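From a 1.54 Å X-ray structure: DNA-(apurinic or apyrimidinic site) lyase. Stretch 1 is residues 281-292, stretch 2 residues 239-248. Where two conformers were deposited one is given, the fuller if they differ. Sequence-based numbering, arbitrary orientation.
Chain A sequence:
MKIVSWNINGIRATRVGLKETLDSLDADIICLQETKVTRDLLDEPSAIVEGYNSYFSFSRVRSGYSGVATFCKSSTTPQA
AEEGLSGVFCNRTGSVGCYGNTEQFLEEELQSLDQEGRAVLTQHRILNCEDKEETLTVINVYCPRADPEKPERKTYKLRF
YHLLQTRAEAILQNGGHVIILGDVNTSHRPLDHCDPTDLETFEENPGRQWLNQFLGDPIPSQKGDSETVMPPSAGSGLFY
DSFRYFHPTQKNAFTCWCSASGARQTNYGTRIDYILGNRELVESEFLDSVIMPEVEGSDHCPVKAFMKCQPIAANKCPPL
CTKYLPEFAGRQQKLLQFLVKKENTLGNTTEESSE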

# COMPACT_ATOMS: atom_id res chain seq x y z
N LEU A 281 -6.15 -9.35 -13.65
CA LEU A 281 -4.80 -8.80 -13.65
C LEU A 281 -3.77 -9.81 -13.22
O LEU A 281 -2.73 -9.97 -13.87
CB LEU A 281 -4.76 -7.59 -12.71
CG LEU A 281 -3.42 -6.85 -12.63
CD1 LEU A 281 -3.09 -6.14 -13.97
CD2 LEU A 281 -3.42 -5.89 -11.41
N VAL A 282 -4.02 -10.50 -12.12
CA VAL A 282 -3.05 -11.48 -11.63
C VAL A 282 -2.89 -12.63 -12.64
O VAL A 282 -1.77 -13.04 -12.94
CB VAL A 282 -3.45 -11.96 -10.23
CG1 VAL A 282 -2.53 -13.09 -9.73
CG2 VAL A 282 -3.42 -10.82 -9.28
N GLU A 283 -4.00 -13.16 -13.16
CA GLU A 283 -3.96 -14.30 -14.08
C GLU A 283 -3.29 -13.94 -15.39
O GLU A 283 -2.60 -14.78 -15.99
CB GLU A 283 -5.36 -14.81 -14.34
CG GLU A 283 -6.02 -15.47 -13.15
CD GLU A 283 -7.51 -15.82 -13.39
OE1 GLU A 283 -8.08 -15.36 -14.40
OE2 GLU A 283 -8.09 -16.54 -12.56
N SER A 284 -3.54 -12.74 -15.90
CA SER A 284 -3.07 -12.42 -17.26
C SER A 284 -1.81 -11.55 -17.30
O SER A 284 -1.12 -11.59 -18.33
CB SER A 284 -4.15 -11.70 -18.05
OG SER A 284 -5.28 -12.54 -18.17
N GLU A 285 -1.52 -10.76 -16.29
CA GLU A 285 -0.41 -9.83 -16.37
C GLU A 285 0.71 -10.09 -15.38
O GLU A 285 1.80 -9.56 -15.57
CB GLU A 285 -0.88 -8.39 -16.20
CG GLU A 285 -2.01 -8.00 -17.22
CD GLU A 285 -1.61 -7.97 -18.68
OE1 GLU A 285 -0.41 -7.75 -18.95
OE2 GLU A 285 -2.49 -8.15 -19.57
N PHE A 286 0.48 -10.83 -14.30
CA PHE A 286 1.56 -11.07 -13.36
C PHE A 286 2.45 -12.22 -13.83
O PHE A 286 1.99 -13.21 -14.39
CB PHE A 286 1.03 -11.42 -11.95
CG PHE A 286 0.69 -10.25 -11.07
CD1 PHE A 286 -0.10 -9.21 -11.47
CD2 PHE A 286 1.16 -10.24 -9.75
CE1 PHE A 286 -0.42 -8.16 -10.58
CE2 PHE A 286 0.85 -9.19 -8.88
CZ PHE A 286 0.06 -8.17 -9.30
N LEU A 287 3.76 -12.06 -13.56
CA LEU A 287 4.73 -13.11 -13.73
C LEU A 287 5.14 -13.77 -12.41
O LEU A 287 5.45 -14.98 -12.42
CB LEU A 287 5.99 -12.55 -14.44
CG LEU A 287 5.75 -12.16 -15.89
CD1 LEU A 287 6.89 -11.26 -16.34
CD2 LEU A 287 5.64 -13.35 -16.81
N ASP A 288 5.24 -13.00 -11.35
CA ASP A 288 5.63 -13.54 -10.05
C ASP A 288 5.30 -12.52 -8.98
O ASP A 288 5.04 -11.35 -9.26
CB ASP A 288 7.11 -13.88 -10.04
CG ASP A 288 7.51 -14.92 -8.97
OD1 ASP A 288 6.67 -15.42 -8.17
OD2 ASP A 288 8.73 -15.28 -8.97
N SER A 289 5.29 -12.98 -7.74
CA SER A 289 5.11 -12.15 -6.56
C SER A 289 5.90 -12.82 -5.46
O SER A 289 5.71 -14.02 -5.25
CB SER A 289 3.63 -12.05 -6.20
OG SER A 289 3.43 -11.24 -5.09
N VAL A 290 6.80 -12.09 -4.81
CA VAL A 290 7.80 -12.65 -3.93
C VAL A 290 7.92 -11.80 -2.66
O VAL A 290 7.41 -10.66 -2.56
CB VAL A 290 9.18 -12.75 -4.60
CG1 VAL A 290 9.10 -13.54 -5.94
CG2 VAL A 290 9.75 -11.39 -4.85
N ILE A 291 8.64 -12.36 -1.71
CA ILE A 291 9.09 -11.70 -0.48
C ILE A 291 10.56 -11.36 -0.70
O ILE A 291 11.30 -12.11 -1.34
CB ILE A 291 8.95 -12.61 0.76
CG1 ILE A 291 7.66 -13.43 0.72
CG2 ILE A 291 9.04 -11.78 2.05
CD1 ILE A 291 6.42 -12.58 0.78
N MET A 292 11.03 -10.25 -0.13
CA MET A 292 12.44 -9.82 -0.21
C MET A 292 13.08 -9.80 1.19
O MET A 292 13.39 -8.74 1.74
CB MET A 292 12.50 -8.42 -0.84
CG MET A 292 11.86 -8.25 -2.22
SD MET A 292 12.03 -6.56 -2.86
CE MET A 292 13.74 -6.64 -3.41
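Stretch 2 (239-248) FYDSFRYFHP

Which polar contacts tie stretch 2 to stretch 1? At the C-terminal end of the short helix 242-246, His 247 NE2 donates a hydrogen bond to Asp 288 OD1 at 2.8 Å. The carboxylate is reached although the CA-to-CB bond of Asp 288 points sideways, because chi1 near -158° (t) brings the end of the side chain closer; the same OD1 also accepts a weak bond from Ser 289 N, 2.8 Å away. At the other end of the helix the hydroxyls of two serines meet, Ser 289 OG lying 2.7 Å from Ser 242 OG, both with CA-to-CB directed toward the opposing stretch. A longer hydrogen bond, 3.2 Å from Tyr 240 OH to Glu 283 OE2, links the strand before the helix to stretch 1, and the oxygen of water 1 lies 2.4 Å from Tyr 245 OH and 2.9 Å from Glu 283 O, donating to the latter.

How do the backbones run past each other? Stretch 2 enters as strand 239-241, with Asp 241 at the N-cap, turns through helix 242-246 and leaves helical geometry at His 247. Stretch 1 passes from a helix into strand 286-291. The helix of stretch 2 crosses that strand at -110°, and their axes approach to 6.8 Å; it stands farther from the helix that begins stretch 1, at 10.9 Å, with a crossing angle of -51°. The backbones come close where Ser 289 CA lies 4.8 Å from Phe 243 CA, and Asp 288 CA is 6.2 Å from Phe 246 CA.

What does Phe 246 pack against? Its CA-to-CB bond points toward stretch 1, and chi1 near -68° (m) lays the ring along residues 286-289. Asp 288 CA sits over one face, 3.8 Å from the ring centroid and only 10° off the normal, so the strand backbone itself makes a CH-pi contact. Phe 286 CB meets Phe 246 CZ at 3.7 Å, while Phe 286 CE2 reaches Ser 242 CB at 3.5 Å, so the Phe 286 ring also touches the first residue of the helix.

How does the packing extend beyond this centre? Toward the helix of stretch 1, Val 282 CG1 lies over one face of Tyr 245, 3.8 Å from the ring centroid, and also approaches the edge of Tyr 240, with CD2 at 4.2 Å. Toward the far end of the strand, Ile 291 CD1 covers one face of the Phe 243 ring, 3.9 Å from its centroid, while Val 290 CA lies at the ring edge, 4.1 Å from Phe 243 CD1.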

# COMPACT_ATOMS: atom_id res chain seq x y z
N PHE A 239 -10.47 -10.23 -5.60
CA PHE A 239 -9.02 -9.99 -5.53
C PHE A 239 -8.28 -11.26 -5.18
O PHE A 239 -8.77 -12.10 -4.42
CB PHE A 239 -8.74 -8.89 -4.50
CG PHE A 239 -9.15 -7.53 -4.98
CD1 PHE A 239 -10.46 -7.06 -4.82
CD2 PHE A 239 -8.28 -6.76 -5.67
CE1 PHE A 239 -10.82 -5.78 -5.36
CE2 PHE A 239 -8.63 -5.51 -6.18
CZ PHE A 239 -9.92 -5.05 -6.06
N TYR A 240 -7.09 -11.44 -5.74
CA TYR A 240 -6.22 -12.54 -5.38
C TYR A 240 -5.00 -12.00 -4.60
O TYR A 240 -4.44 -10.96 -4.95
CB TYR A 240 -5.67 -13.27 -6.61
CG TYR A 240 -6.59 -14.16 -7.37
CD1 TYR A 240 -7.77 -14.64 -6.80
CD2 TYR A 240 -6.25 -14.60 -8.65
CE1 TYR A 240 -8.59 -15.48 -7.50
CE2 TYR A 240 -7.06 -15.45 -9.35
CZ TYR A 240 -8.24 -15.89 -8.77
OH TYR A 240 -9.06 -16.74 -9.47
N ASP A 241 -4.58 -12.79 -3.63
CA ASP A 241 -3.29 -12.66 -2.93
C ASP A 241 -2.20 -13.15 -3.87
O ASP A 241 -2.04 -14.36 -4.08
CB ASP A 241 -3.38 -13.49 -1.67
CG ASP A 241 -2.14 -13.44 -0.79
OD1 ASP A 241 -1.07 -12.96 -1.21
OD2 ASP A 241 -2.23 -13.95 0.35
N SER A 242 -1.48 -12.23 -4.49
CA SER A 242 -0.62 -12.64 -5.61
C SER A 242 0.50 -13.55 -5.14
O SER A 242 0.92 -14.43 -5.87
CB SER A 242 -0.07 -11.41 -6.34
OG SER A 242 0.83 -10.60 -5.56
N PHE A 243 1.06 -13.29 -3.96
CA PHE A 243 2.10 -14.18 -3.48
C PHE A 243 1.63 -15.62 -3.48
O PHE A 243 2.35 -16.52 -3.90
CB PHE A 243 2.56 -13.80 -2.07
CG PHE A 243 3.62 -14.71 -1.50
CD1 PHE A 243 4.90 -14.75 -2.02
CD2 PHE A 243 3.35 -15.53 -0.43
CE1 PHE A 243 5.84 -15.65 -1.54
CE2 PHE A 243 4.26 -16.39 0.06
CZ PHE A 243 5.52 -16.46 -0.47
N ARG A 244 0.39 -15.87 -3.01
CA ARG A 244 -0.07 -17.25 -2.92
C ARG A 244 -0.56 -17.80 -4.25
O ARG A 244 -0.64 -19.01 -4.42
CB ARG A 244 -1.19 -17.34 -1.87
CG ARG A 244 -0.68 -17.20 -0.48
CD ARG A 244 0.30 -18.29 -0.08
NE ARG A 244 0.78 -18.06 1.29
CZ ARG A 244 1.85 -18.63 1.82
NH1 ARG A 244 2.64 -19.41 1.10
NH2 ARG A 244 2.18 -18.35 3.07
N TYR A 245 -0.86 -16.94 -5.22
CA TYR A 245 -1.14 -17.42 -6.55
C TYR A 245 0.08 -18.14 -7.10
O TYR A 245 -0.04 -19.16 -7.78
CB TYR A 245 -1.53 -16.22 -7.44
CG TYR A 245 -1.98 -16.59 -8.84
CD1 TYR A 245 -1.10 -16.56 -9.91
CD2 TYR A 245 -3.30 -16.93 -9.09
CE1 TYR A 245 -1.51 -16.88 -11.19
CE2 TYR A 245 -3.71 -17.24 -10.36
CZ TYR A 245 -2.82 -17.23 -11.40
OH TYR A 245 -3.24 -17.55 -12.67
N PHE A 246 1.28 -17.62 -6.79
CA PHE A 246 2.50 -18.21 -7.34
C PHE A 246 3.20 -19.16 -6.38
O PHE A 246 3.95 -20.01 -6.83
CB PHE A 246 3.44 -17.08 -7.79
CG PHE A 246 2.92 -16.30 -8.97
CD1 PHE A 246 2.98 -16.83 -10.24
CD2 PHE A 246 2.35 -15.07 -8.79
CE1 PHE A 246 2.51 -16.12 -11.32
CE2 PHE A 246 1.88 -14.38 -9.86
CZ PHE A 246 1.95 -14.91 -11.11
N HIS A 247 2.97 -19.01 -5.07
CA HIS A 247 3.68 -19.78 -4.05
C HIS A 247 2.69 -20.30 -3.01
O HIS A 247 2.73 -19.92 -1.83
CB HIS A 247 4.75 -18.91 -3.41
CG HIS A 247 5.67 -18.35 -4.43
ND1 HIS A 247 6.57 -19.14 -5.10
CD2 HIS A 247 5.75 -17.11 -4.97
CE1 HIS A 247 7.20 -18.41 -6.01
NE2 HIS A 247 6.72 -17.17 -5.95
N PRO A 248 1.75 -21.13 -3.43
CA PRO A 248 0.61 -21.45 -2.54
C PRO A 248 0.99 -22.24 -1.31
O PRO A 248 0.21 -22.21 -0.33
CB PRO A 248 -0.33 -22.28 -3.44
CG PRO A 248 0.52 -22.75 -4.56
CD PRO A 248 1.54 -21.65 -4.79
O HOH W 1 -2.04 -17.30 -14.75